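Local coordinates for protein CrmK (Actinoalloteichus sp. WH1-2216-6, PDB 5I1V) that is a flavoenzyme oxidase with covalently bound FAD that takes part in recycling a shunt product of caerulomycin biosynthesis, at residues 375-381 against 398-404; 222-228 against 280-286; 146-150 against 392-396; 403-407 against 420-425. One frame throughout, in Å; residues are numbered along the deposited sequence. Where two conformers were deposited one is given.

In the fold
Following the chain from the N terminus, interaction 3 opens first, at 146-150 in the FAD-binding region just after helix 142-145, and it closes only at 392-396, far along the chain. Interaction 2 lies wholly within that long excursion, where strand 222-231 pairs with strand 277-285. Interaction 1 opens there too, at 375-381, but ends past 396, so interactions 1 and 3 cross; they touch where Tyr-380 meets Leu-147. Interaction 4 starts on strand 400-408, where interaction 1 ends, sharing Phe-403 and Tyr-404, and closes a short loop to helix 414-428. Interactions 1 and 2 join strands of one antiparallel sheet, interaction 4 packs a helix against it, and interaction 3 ties it to the FAD-binding region.

Interaction 1: residues 375-381 against 398-404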
# COMPACT_ATOMS: atom_id res chain seq x y z
N MET A 375 -16.45 13.49 -9.77
CA MET A 375 -15.63 13.96 -10.85
C MET A 375 -14.51 14.79 -10.25
O MET A 375 -14.64 15.36 -9.16
CB MET A 375 -16.41 14.67 -11.97
CG MET A 375 -17.13 15.93 -11.61
SD MET A 375 -17.99 16.61 -13.06
CE MET A 375 -16.59 16.98 -14.12
N GLU A 376 -13.39 14.78 -10.94
CA GLU A 376 -12.20 15.48 -10.49
C GLU A 376 -11.63 16.36 -11.57
O GLU A 376 -11.64 16.00 -12.75
CB GLU A 376 -11.10 14.48 -10.09
CG GLU A 376 -11.49 13.38 -9.15
CD GLU A 376 -10.31 12.45 -8.77
OE1 GLU A 376 -9.28 12.38 -9.51
OE2 GLU A 376 -10.42 11.77 -7.73
N TYR A 377 -11.09 17.49 -11.14
CA TYR A 377 -10.36 18.40 -12.01
C TYR A 377 -8.90 18.38 -11.59
O TYR A 377 -8.56 18.69 -10.46
CB TYR A 377 -10.92 19.80 -11.86
CG TYR A 377 -12.30 19.95 -12.39
CD1 TYR A 377 -12.51 20.29 -13.72
CD2 TYR A 377 -13.40 19.81 -11.58
CE1 TYR A 377 -13.77 20.47 -14.22
CE2 TYR A 377 -14.67 19.98 -12.08
CZ TYR A 377 -14.85 20.34 -13.39
OH TYR A 377 -16.11 20.49 -13.89
N ILE A 378 -8.02 18.06 -12.52
CA ILE A 378 -6.61 17.77 -12.23
C ILE A 378 -5.70 18.72 -12.99
O ILE A 378 -5.68 18.71 -14.20
CB ILE A 378 -6.27 16.33 -12.67
CG1 ILE A 378 -7.25 15.34 -12.03
CG2 ILE A 378 -4.82 15.97 -12.30
CD1 ILE A 378 -7.40 14.02 -12.74
N ALA A 379 -4.93 19.51 -12.27
CA ALA A 379 -4.00 20.45 -12.84
C ALA A 379 -2.99 19.69 -13.71
O ALA A 379 -2.66 18.56 -13.39
CB ALA A 379 -3.29 21.18 -11.74
N TYR A 380 -2.62 20.28 -14.84
CA TYR A 380 -1.77 19.63 -15.86
C TYR A 380 -1.03 20.71 -16.64
O TYR A 380 -0.98 21.86 -16.19
CB TYR A 380 -2.68 18.80 -16.77
CG TYR A 380 -2.06 17.77 -17.66
CD1 TYR A 380 -1.30 16.71 -17.18
CD2 TYR A 380 -2.25 17.85 -19.02
CE1 TYR A 380 -0.77 15.77 -18.04
CE2 TYR A 380 -1.75 16.92 -19.89
CZ TYR A 380 -1.00 15.87 -19.40
OH TYR A 380 -0.48 14.95 -20.30
N GLY A 381 -0.42 20.35 -17.78
CA GLY A 381 0.28 21.32 -18.59
C GLY A 381 1.70 21.49 -18.13
O GLY A 381 2.44 20.49 -17.95
N ALA A 398 -3.64 19.55 -23.73
CA ALA A 398 -4.52 19.77 -22.58
C ALA A 398 -3.84 20.65 -21.53
O ALA A 398 -2.65 20.54 -21.28
CB ALA A 398 -4.96 18.45 -21.98
N SER A 399 -4.63 21.52 -20.92
CA SER A 399 -4.20 22.34 -19.81
C SER A 399 -4.58 21.68 -18.50
O SER A 399 -3.98 21.94 -17.47
CB SER A 399 -4.92 23.71 -19.85
OG SER A 399 -4.57 24.39 -21.02
N LEU A 400 -5.62 20.85 -18.57
CA LEU A 400 -6.31 20.38 -17.41
C LEU A 400 -6.95 19.02 -17.76
O LEU A 400 -7.42 18.84 -18.87
CB LEU A 400 -7.37 21.42 -17.01
CG LEU A 400 -7.88 21.20 -15.60
CD1 LEU A 400 -7.97 22.47 -14.81
CD2 LEU A 400 -9.21 20.48 -15.67
N LYS A 401 -6.88 18.08 -16.85
CA LYS A 401 -7.49 16.79 -17.01
C LYS A 401 -8.69 16.65 -16.08
O LYS A 401 -8.74 17.27 -14.99
CB LYS A 401 -6.50 15.68 -16.73
CG LYS A 401 -5.35 15.61 -17.70
CD LYS A 401 -4.49 14.39 -17.43
CE LYS A 401 -3.86 13.84 -18.70
NZ LYS A 401 -4.88 13.13 -19.50
N THR A 402 -9.69 15.90 -16.53
CA THR A 402 -10.82 15.57 -15.69
C THR A 402 -11.05 14.05 -15.77
O THR A 402 -10.79 13.42 -16.79
CB THR A 402 -12.13 16.31 -16.05
OG1 THR A 402 -12.74 15.67 -17.18
CG2 THR A 402 -11.88 17.81 -16.32
N PHE A 403 -11.53 13.52 -14.66
CA PHE A 403 -11.64 12.11 -14.39
C PHE A 403 -12.99 11.94 -13.68
O PHE A 403 -13.39 12.81 -12.90
CB PHE A 403 -10.46 11.77 -13.48
CG PHE A 403 -10.45 10.35 -13.00
CD1 PHE A 403 -10.26 9.31 -13.90
CD2 PHE A 403 -10.60 10.06 -11.66
CE1 PHE A 403 -10.24 7.99 -13.45
CE2 PHE A 403 -10.57 8.75 -11.21
CZ PHE A 403 -10.39 7.71 -12.11
N TYR A 404 -13.70 10.85 -13.99
CA TYR A 404 -14.98 10.50 -13.42
C TYR A 404 -14.85 9.08 -12.90
O TYR A 404 -14.25 8.24 -13.59
CB TYR A 404 -16.07 10.48 -14.47
CG TYR A 404 -16.28 11.77 -15.19
CD1 TYR A 404 -15.31 12.32 -16.02
CD2 TYR A 404 -17.49 12.46 -15.06
CE1 TYR A 404 -15.54 13.51 -16.70
CE2 TYR A 404 -17.70 13.66 -15.71
CZ TYR A 404 -16.74 14.19 -16.52
OH TYR A 404 -17.03 15.36 -17.19
O HOH W 1 -3.97 22.96 -15.18
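Strands 375-379 and 400-404 pair antiparallel here, in the middle of the large sheet that, as in berberine bridge enzyme relatives, lies beside the flavin. Their register sets Glu-376 opposite Phe-403 and Ile-378 opposite Lys-401 as hydrogen-bonded pairs; Glu-376 N gives to Phe-403 O at 2.8 Å and Ile-378 N to Lys-401 O at 2.7 Å. Met-375, Tyr-377, Thr-402 and Tyr-404 share one face, where helix 237-253 covers Tyr-377. Met-375 follows the Tyr-404 ring, its CB 4.2 Å from the ring centroid, and adds an oblique Met-aromatic contact through SD. On the other face Lys-401 lays CE over the Tyr-380 ring, 3.8 Å from its centroid, and carries its charge to Asp-346. Water 1 links Tyr-380 N and Ser-399 O, Ser-399 and Leu-400 form a classic beta bulge against Leu-347, and the positive phi of Gly-381 suits a residue without CB. A long aliphatic arm thus lets Lys-401 pack on an aromatic while its ammonium is neutralised, close to FAD-binding Tyr-138 and Tyr-446.

Interaction 2: residues 222-228 against 280-286; sequences SFHVARV and MHAQIPV
Strands 222-228 and 280-285 run antiparallel, their axes 4.4 Å apart at closest and 154° between directions, as neighbours in the large antiparallel sheet. Hydrogen-bonded pairs are His-224/Ile-284, Ala-226/Ala-282 and Val-228/Met-280, with Ala-226 N to Ala-282 O at 2.8 Å; Val-286 N to Ser-222 O at 3.0 Å ends the ladder. Val-286 (t) packs on the ring face of His-224 (chi1 m), its CG2 3.6 Å from the imidazole centroid in a CH-pi contact. Beyond two small alanines on that face, extended Met-280 (t, t, p) brings CE to 3.8 Å from CG2 of Val-228 (t). On the other face Val-225 (t) and Gln-283 (p, t) pack on helix 319-326. The side chains of Phe-223 (m) and Pro-285 diverge, yet Pro-285 CA lies over the phenyl face, 4.2 Å from the Phe-223 centroid. Proline is tolerated because, in a non-hydrogen-bonded pair, it owes no NH to strand 222-228. Between these strands the backbone supplies the hydrogen bonds, leaving apolar and CH-pi packing to the side chains.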
# COMPACT_ATOMS: atom_id res chain seq x y z
N SER A 222 11.00 19.35 -0.57
CA SER A 222 9.82 19.39 0.29
C SER A 222 8.82 20.37 -0.24
O SER A 222 9.18 21.20 -1.09
CB SER A 222 10.19 19.65 1.75
OG SER A 222 10.40 20.99 2.00
N PHE A 223 7.58 20.19 0.23
CA PHE A 223 6.40 20.83 -0.28
C PHE A 223 5.55 21.37 0.85
O PHE A 223 5.45 20.75 1.92
CB PHE A 223 5.52 19.81 -1.01
CG PHE A 223 6.03 19.46 -2.37
CD1 PHE A 223 7.12 18.67 -2.50
CD2 PHE A 223 5.43 19.98 -3.51
CE1 PHE A 223 7.64 18.37 -3.75
CE2 PHE A 223 5.94 19.69 -4.75
CZ PHE A 223 7.05 18.88 -4.87
N HIS A 224 4.92 22.50 0.59
CA HIS A 224 3.80 22.97 1.40
C HIS A 224 2.54 22.32 0.84
O HIS A 224 2.30 22.37 -0.39
CB HIS A 224 3.63 24.48 1.28
CG HIS A 224 4.75 25.28 1.85
ND1 HIS A 224 5.03 25.31 3.20
CD2 HIS A 224 5.67 26.07 1.26
CE1 HIS A 224 6.07 26.09 3.42
NE2 HIS A 224 6.48 26.57 2.26
N VAL A 225 1.70 21.76 1.71
CA VAL A 225 0.56 20.99 1.31
C VAL A 225 -0.67 21.65 1.94
O VAL A 225 -0.61 22.12 3.05
CB VAL A 225 0.68 19.53 1.78
CG1 VAL A 225 -0.58 18.75 1.40
CG2 VAL A 225 1.95 18.84 1.20
N ALA A 226 -1.75 21.73 1.19
CA ALA A 226 -3.01 22.22 1.71
C ALA A 226 -4.09 21.24 1.34
O ALA A 226 -4.20 20.81 0.18
CB ALA A 226 -3.32 23.60 1.12
N ARG A 227 -4.91 20.88 2.32
CA ARG A 227 -5.99 19.95 2.11
C ARG A 227 -7.23 20.73 2.56
O ARG A 227 -7.26 21.32 3.63
CB ARG A 227 -5.74 18.67 2.88
CG ARG A 227 -4.27 18.20 2.76
CD ARG A 227 -4.09 16.71 2.47
NE ARG A 227 -4.60 15.91 3.58
CZ ARG A 227 -5.42 14.86 3.48
NH1 ARG A 227 -5.83 14.40 2.29
NH2 ARG A 227 -5.83 14.25 4.59
N VAL A 228 -8.20 20.79 1.68
CA VAL A 228 -9.34 21.67 1.82
C VAL A 228 -10.57 20.82 1.64
O VAL A 228 -10.57 19.93 0.84
CB VAL A 228 -9.27 22.75 0.76
CG1 VAL A 228 -10.37 23.77 0.94
CG2 VAL A 228 -7.94 23.46 0.83
N MET A 280 -10.18 19.23 -1.90
CA MET A 280 -9.07 19.57 -2.77
C MET A 280 -7.76 19.37 -2.05
O MET A 280 -7.67 19.62 -0.85
CB MET A 280 -9.18 21.00 -3.28
CG MET A 280 -7.91 21.48 -3.97
SD MET A 280 -8.08 23.17 -4.49
CE MET A 280 -7.59 23.94 -2.96
N HIS A 281 -6.76 18.89 -2.79
CA HIS A 281 -5.40 18.94 -2.27
C HIS A 281 -4.53 19.75 -3.22
O HIS A 281 -4.70 19.73 -4.43
CB HIS A 281 -4.81 17.56 -1.99
CG HIS A 281 -4.77 16.66 -3.18
ND1 HIS A 281 -5.73 15.71 -3.41
CD2 HIS A 281 -3.91 16.60 -4.22
CE1 HIS A 281 -5.45 15.07 -4.53
NE2 HIS A 281 -4.35 15.58 -5.04
N ALA A 282 -3.63 20.52 -2.62
CA ALA A 282 -2.70 21.33 -3.35
C ALA A 282 -1.34 21.28 -2.71
O ALA A 282 -1.22 21.06 -1.47
CB ALA A 282 -3.19 22.75 -3.47
N GLN A 283 -0.31 21.42 -3.55
CA GLN A 283 1.05 21.35 -3.10
C GLN A 283 1.89 22.26 -3.94
O GLN A 283 1.59 22.48 -5.09
CB GLN A 283 1.60 19.89 -3.17
CG GLN A 283 1.66 19.31 -4.56
CD GLN A 283 2.05 17.85 -4.69
OE1 GLN A 283 1.47 16.98 -4.10
NE2 GLN A 283 3.04 17.58 -5.50
N ILE A 284 2.95 22.79 -3.35
CA ILE A 284 3.89 23.67 -4.03
C ILE A 284 5.24 23.48 -3.36
O ILE A 284 5.32 23.40 -2.15
CB ILE A 284 3.46 25.15 -3.96
CG1 ILE A 284 4.29 26.03 -4.91
CG2 ILE A 284 3.43 25.65 -2.53
CD1 ILE A 284 3.85 27.49 -5.01
N PRO A 285 6.29 23.36 -4.16
CA PRO A 285 7.57 23.20 -3.48
C PRO A 285 7.95 24.38 -2.57
O PRO A 285 7.65 25.54 -2.87
CB PRO A 285 8.57 23.09 -4.63
CG PRO A 285 7.76 22.69 -5.83
CD PRO A 285 6.42 23.37 -5.62
N VAL A 286 8.63 24.08 -1.47
CA VAL A 286 8.98 25.08 -0.48
C VAL A 286 9.99 26.07 -1.08
O VAL A 286 10.02 27.24 -0.69
CB VAL A 286 9.54 24.40 0.80
CG1 VAL A 286 10.25 25.39 1.71
CG2 VAL A 286 8.42 23.71 1.55

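Interaction 3: residues 146-150 against 392-396; sequences GLTVD and TAVPR
A bidentate salt bridge joins two loops: 146-150, following helix 142-145 in the FAD-binding region of this PCMH-type flavoenzyme, and 392-396, in the connection between strands 374-379 and 400-408 of the large antiparallel sheet. Arg-396, with the most surface covered, reaches across on an extended side chain (chi1 m, chi2 and chi3 t). Arg-396 NH2 lies 2.8 Å from Asp-150 OD1 and Arg-396 NH1 3.0 Å from Asp-150 OD2, so the guanidinium meets the carboxylate edge-on. Leu-147 (m, t) covers one face of this planar group, CD1 standing 3.7 Å from NH1 of Arg-396, and also meets CG1 of Val-394 at 4.1 Å. Val-149 (m), in the 3-10 turn 148-150, sends CG2 to 3.8 Å from CG2 of Val-394 (t); branched aliphatics suit this flank because they pack beside the ion pair without competing for its hydrogen bonds. The turn is closed by Asp-150 N to Leu-147 O at 3.0 Å. Gly-146, at positive phi, leaves room for the carboxylate, since a CB there would strike Asp-150 OD2. Asp-150 OD2 also accepts from Leu-147 N at 2.9 Å, while Arg-396 NH2 gives a further hydrogen bond to Thr-392 OG1 at 2.8 Å.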
# COMPACT_ATOMS: atom_id res chain seq x y z
N GLY A 146 7.24 16.92 -16.85
CA GLY A 146 6.67 16.30 -18.00
C GLY A 146 5.99 14.95 -17.74
O GLY A 146 5.51 14.68 -16.63
N LEU A 147 5.97 14.11 -18.78
CA LEU A 147 5.35 12.80 -18.71
C LEU A 147 6.40 11.74 -18.53
O LEU A 147 7.57 11.94 -18.85
CB LEU A 147 4.58 12.52 -19.99
CG LEU A 147 3.53 13.55 -20.31
CD1 LEU A 147 2.82 13.22 -21.60
CD2 LEU A 147 2.48 13.67 -19.21
N THR A 148 5.96 10.56 -18.07
CA THR A 148 6.87 9.44 -17.97
C THR A 148 7.57 9.17 -19.30
O THR A 148 8.76 8.88 -19.35
CB THR A 148 6.14 8.15 -17.57
OG1 THR A 148 5.06 7.91 -18.49
CG2 THR A 148 5.53 8.27 -16.27
N VAL A 149 6.83 9.26 -20.39
CA VAL A 149 7.41 8.95 -21.69
C VAL A 149 8.46 9.98 -22.15
O VAL A 149 9.28 9.67 -23.02
CB VAL A 149 6.35 8.73 -22.76
CG1 VAL A 149 5.43 7.57 -22.38
CG2 VAL A 149 5.58 10.00 -23.07
N ASP A 150 8.51 11.14 -21.53
CA ASP A 150 9.64 12.06 -21.75
C ASP A 150 11.02 11.58 -21.23
O ASP A 150 12.02 12.21 -21.51
CB ASP A 150 9.30 13.46 -21.22
CG ASP A 150 8.06 14.04 -21.92
OD1 ASP A 150 7.97 13.77 -23.13
OD2 ASP A 150 7.17 14.73 -21.30
N THR A 392 6.81 12.24 -29.53
CA THR A 392 6.15 11.12 -28.82
C THR A 392 4.73 10.90 -29.33
O THR A 392 4.19 11.73 -30.05
CB THR A 392 6.14 11.34 -27.26
OG1 THR A 392 5.66 12.65 -26.96
CG2 THR A 392 7.55 11.24 -26.73
N ALA A 393 4.14 9.75 -29.01
CA ALA A 393 2.86 9.39 -29.52
C ALA A 393 1.70 10.02 -28.71
O ALA A 393 0.59 10.16 -29.22
CB ALA A 393 2.72 7.88 -29.57
N VAL A 394 1.96 10.40 -27.47
CA VAL A 394 0.90 10.94 -26.60
C VAL A 394 0.33 12.25 -27.13
O VAL A 394 1.10 13.18 -27.46
CB VAL A 394 1.40 11.24 -25.17
CG1 VAL A 394 0.22 11.63 -24.28
CG2 VAL A 394 2.07 10.05 -24.55
N PRO A 395 -1.02 12.38 -27.17
CA PRO A 395 -1.60 13.70 -27.44
C PRO A 395 -1.13 14.72 -26.43
O PRO A 395 -0.95 14.42 -25.26
CB PRO A 395 -3.11 13.47 -27.23
CG PRO A 395 -3.30 12.06 -27.64
CD PRO A 395 -2.10 11.37 -27.05
N ARG A 396 -0.87 15.92 -26.89
CA ARG A 396 -0.54 16.97 -25.96
C ARG A 396 -1.42 18.17 -26.25
O ARG A 396 -2.03 18.24 -27.29
CB ARG A 396 0.95 17.25 -26.04
CG ARG A 396 1.72 16.17 -25.26
CD ARG A 396 3.18 16.37 -25.35
NE ARG A 396 3.94 15.14 -25.27
CZ ARG A 396 4.83 14.83 -24.32
NH1 ARG A 396 5.09 15.65 -23.32
NH2 ARG A 396 5.49 13.70 -24.41

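Interaction 4: residues 403-407 against 420-425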
# COMPACT_ATOMS: atom_id res chain seq x y z
N PHE A 403 -11.53 13.52 -14.66
CA PHE A 403 -11.64 12.11 -14.39
C PHE A 403 -12.99 11.94 -13.68
O PHE A 403 -13.39 12.81 -12.90
CB PHE A 403 -10.46 11.77 -13.48
CG PHE A 403 -10.45 10.35 -13.00
CD1 PHE A 403 -10.26 9.31 -13.90
CD2 PHE A 403 -10.60 10.06 -11.66
CE1 PHE A 403 -10.24 7.99 -13.45
CE2 PHE A 403 -10.57 8.75 -11.21
CZ PHE A 403 -10.39 7.71 -12.11
N TYR A 404 -13.70 10.85 -13.99
CA TYR A 404 -14.98 10.50 -13.42
C TYR A 404 -14.85 9.08 -12.90
O TYR A 404 -14.25 8.24 -13.59
CB TYR A 404 -16.07 10.48 -14.47
CG TYR A 404 -16.28 11.77 -15.19
CD1 TYR A 404 -15.31 12.32 -16.02
CD2 TYR A 404 -17.49 12.46 -15.06
CE1 TYR A 404 -15.54 13.51 -16.70
CE2 TYR A 404 -17.70 13.66 -15.71
CZ TYR A 404 -16.74 14.19 -16.52
OH TYR A 404 -17.03 15.36 -17.19
N MET A 405 -15.34 8.83 -11.69
CA MET A 405 -15.29 7.49 -11.14
C MET A 405 -16.50 7.18 -10.23
O MET A 405 -17.06 8.09 -9.59
CB MET A 405 -13.92 7.26 -10.48
CG MET A 405 -13.81 7.07 -8.98
SD MET A 405 -13.23 5.40 -8.47
CE MET A 405 -12.02 4.92 -9.70
N VAL A 406 -16.93 5.92 -10.27
CA VAL A 406 -17.91 5.34 -9.33
C VAL A 406 -17.29 4.03 -8.93
O VAL A 406 -16.68 3.33 -9.78
CB VAL A 406 -19.31 5.08 -9.94
CG1 VAL A 406 -20.07 6.36 -10.14
CG2 VAL A 406 -19.23 4.40 -11.27
N ALA A 407 -17.29 3.79 -7.62
CA ALA A 407 -16.78 2.54 -7.02
C ALA A 407 -17.84 1.96 -6.09
O ALA A 407 -18.48 2.68 -5.33
CB ALA A 407 -15.51 2.78 -6.29
N TRP A 420 -25.51 6.24 -13.49
CA TRP A 420 -25.17 7.58 -12.95
C TRP A 420 -23.96 8.23 -13.66
O TRP A 420 -24.02 9.40 -14.08
CB TRP A 420 -24.90 7.51 -11.44
CG TRP A 420 -24.59 8.87 -10.87
CD1 TRP A 420 -25.51 9.80 -10.43
CD2 TRP A 420 -23.30 9.49 -10.74
NE1 TRP A 420 -24.85 10.96 -10.02
CE2 TRP A 420 -23.50 10.78 -10.19
CE3 TRP A 420 -21.99 9.07 -11.00
CZ2 TRP A 420 -22.45 11.65 -9.93
CZ3 TRP A 420 -20.94 9.95 -10.76
CH2 TRP A 420 -21.18 11.21 -10.22
N ILE A 421 -22.88 7.46 -13.84
CA ILE A 421 -21.67 7.99 -14.45
C ILE A 421 -21.87 8.24 -15.94
O ILE A 421 -21.35 9.20 -16.49
CB ILE A 421 -20.43 7.11 -14.16
CG1 ILE A 421 -19.16 7.86 -14.55
CG2 ILE A 421 -20.50 5.72 -14.83
CD1 ILE A 421 -17.87 7.21 -14.04
N ARG A 422 -22.66 7.39 -16.62
CA ARG A 422 -22.92 7.60 -18.02
C ARG A 422 -23.71 8.87 -18.30
O ARG A 422 -23.43 9.60 -19.26
CB ARG A 422 -23.62 6.41 -18.61
CG ARG A 422 -22.66 5.27 -18.89
CD ARG A 422 -23.41 3.98 -19.07
NE ARG A 422 -22.50 2.93 -19.44
CZ ARG A 422 -22.81 1.65 -19.43
NH1 ARG A 422 -24.04 1.25 -19.08
NH2 ARG A 422 -21.90 0.77 -19.79
N GLU A 423 -24.69 9.11 -17.45
CA GLU A 423 -25.59 10.26 -17.62
C GLU A 423 -24.90 11.58 -17.26
O GLU A 423 -25.02 12.55 -18.02
CB GLU A 423 -26.88 10.04 -16.83
CG GLU A 423 -27.74 8.98 -17.52
CD GLU A 423 -29.14 8.81 -16.94
OE1 GLU A 423 -29.42 9.30 -15.82
OE2 GLU A 423 -29.96 8.10 -17.61
N ILE A 424 -24.14 11.61 -16.17
CA ILE A 424 -23.42 12.84 -15.84
C ILE A 424 -22.45 13.22 -16.94
O ILE A 424 -22.36 14.40 -17.30
CB ILE A 424 -22.72 12.84 -14.48
CG1 ILE A 424 -22.11 14.22 -14.20
CG2 ILE A 424 -21.63 11.75 -14.36
CD1 ILE A 424 -21.60 14.39 -12.77
N TYR A 425 -21.71 12.24 -17.49
CA TYR A 425 -20.71 12.51 -18.50
C TYR A 425 -21.39 12.90 -19.80
O TYR A 425 -20.93 13.80 -20.49
CB TYR A 425 -19.87 11.26 -18.70
CG TYR A 425 -18.68 11.31 -19.60
CD1 TYR A 425 -17.41 11.61 -19.09
CD2 TYR A 425 -18.78 10.94 -20.93
CE1 TYR A 425 -16.28 11.58 -19.92
CE2 TYR A 425 -17.67 10.92 -21.75
CZ TYR A 425 -16.43 11.23 -21.23
OH TYR A 425 -15.36 11.15 -22.07
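Tyr-404 makes the largest contribution from strand 403-407, its side chain directed at helix 414-428. One face of its ring receives the edge of Tyr-425 in a T-shaped stack, centroids 5.0 Å apart and planes at 76°, with Tyr-404 CE1 3.6 Å from Tyr-425 CD1; Met-375 of the adjoining strand covers the opposite face. The Tyr-425 hydroxyl is satisfied by Ser-344 O. Ile-421 slides CD1 alongside, 3.8 Å from Tyr-404 CB, while Ile-424 CG2 lies 4.3 Å from Tyr-404 CD2. At Met-405 the strand's alternation turns CB away from the helix; the nearest atoms of its side chain and the FAD are about 6 Å apart. This is helix-on-sheet packing, the helix following its strand after a short connection and running back nearly antiparallel (160°), segment axes 9.0 Å apart at closest. Val-406 points to the helix again, its compact branches fitting against Trp-420 (Val-406 CG1 to Trp-420 CE3, 3.4 Å) and Ile-421 (Val-406 CG2 to Ile-421 CG2, 4.0 Å). The Trp-420 indole NE1 bonds to His-362 O.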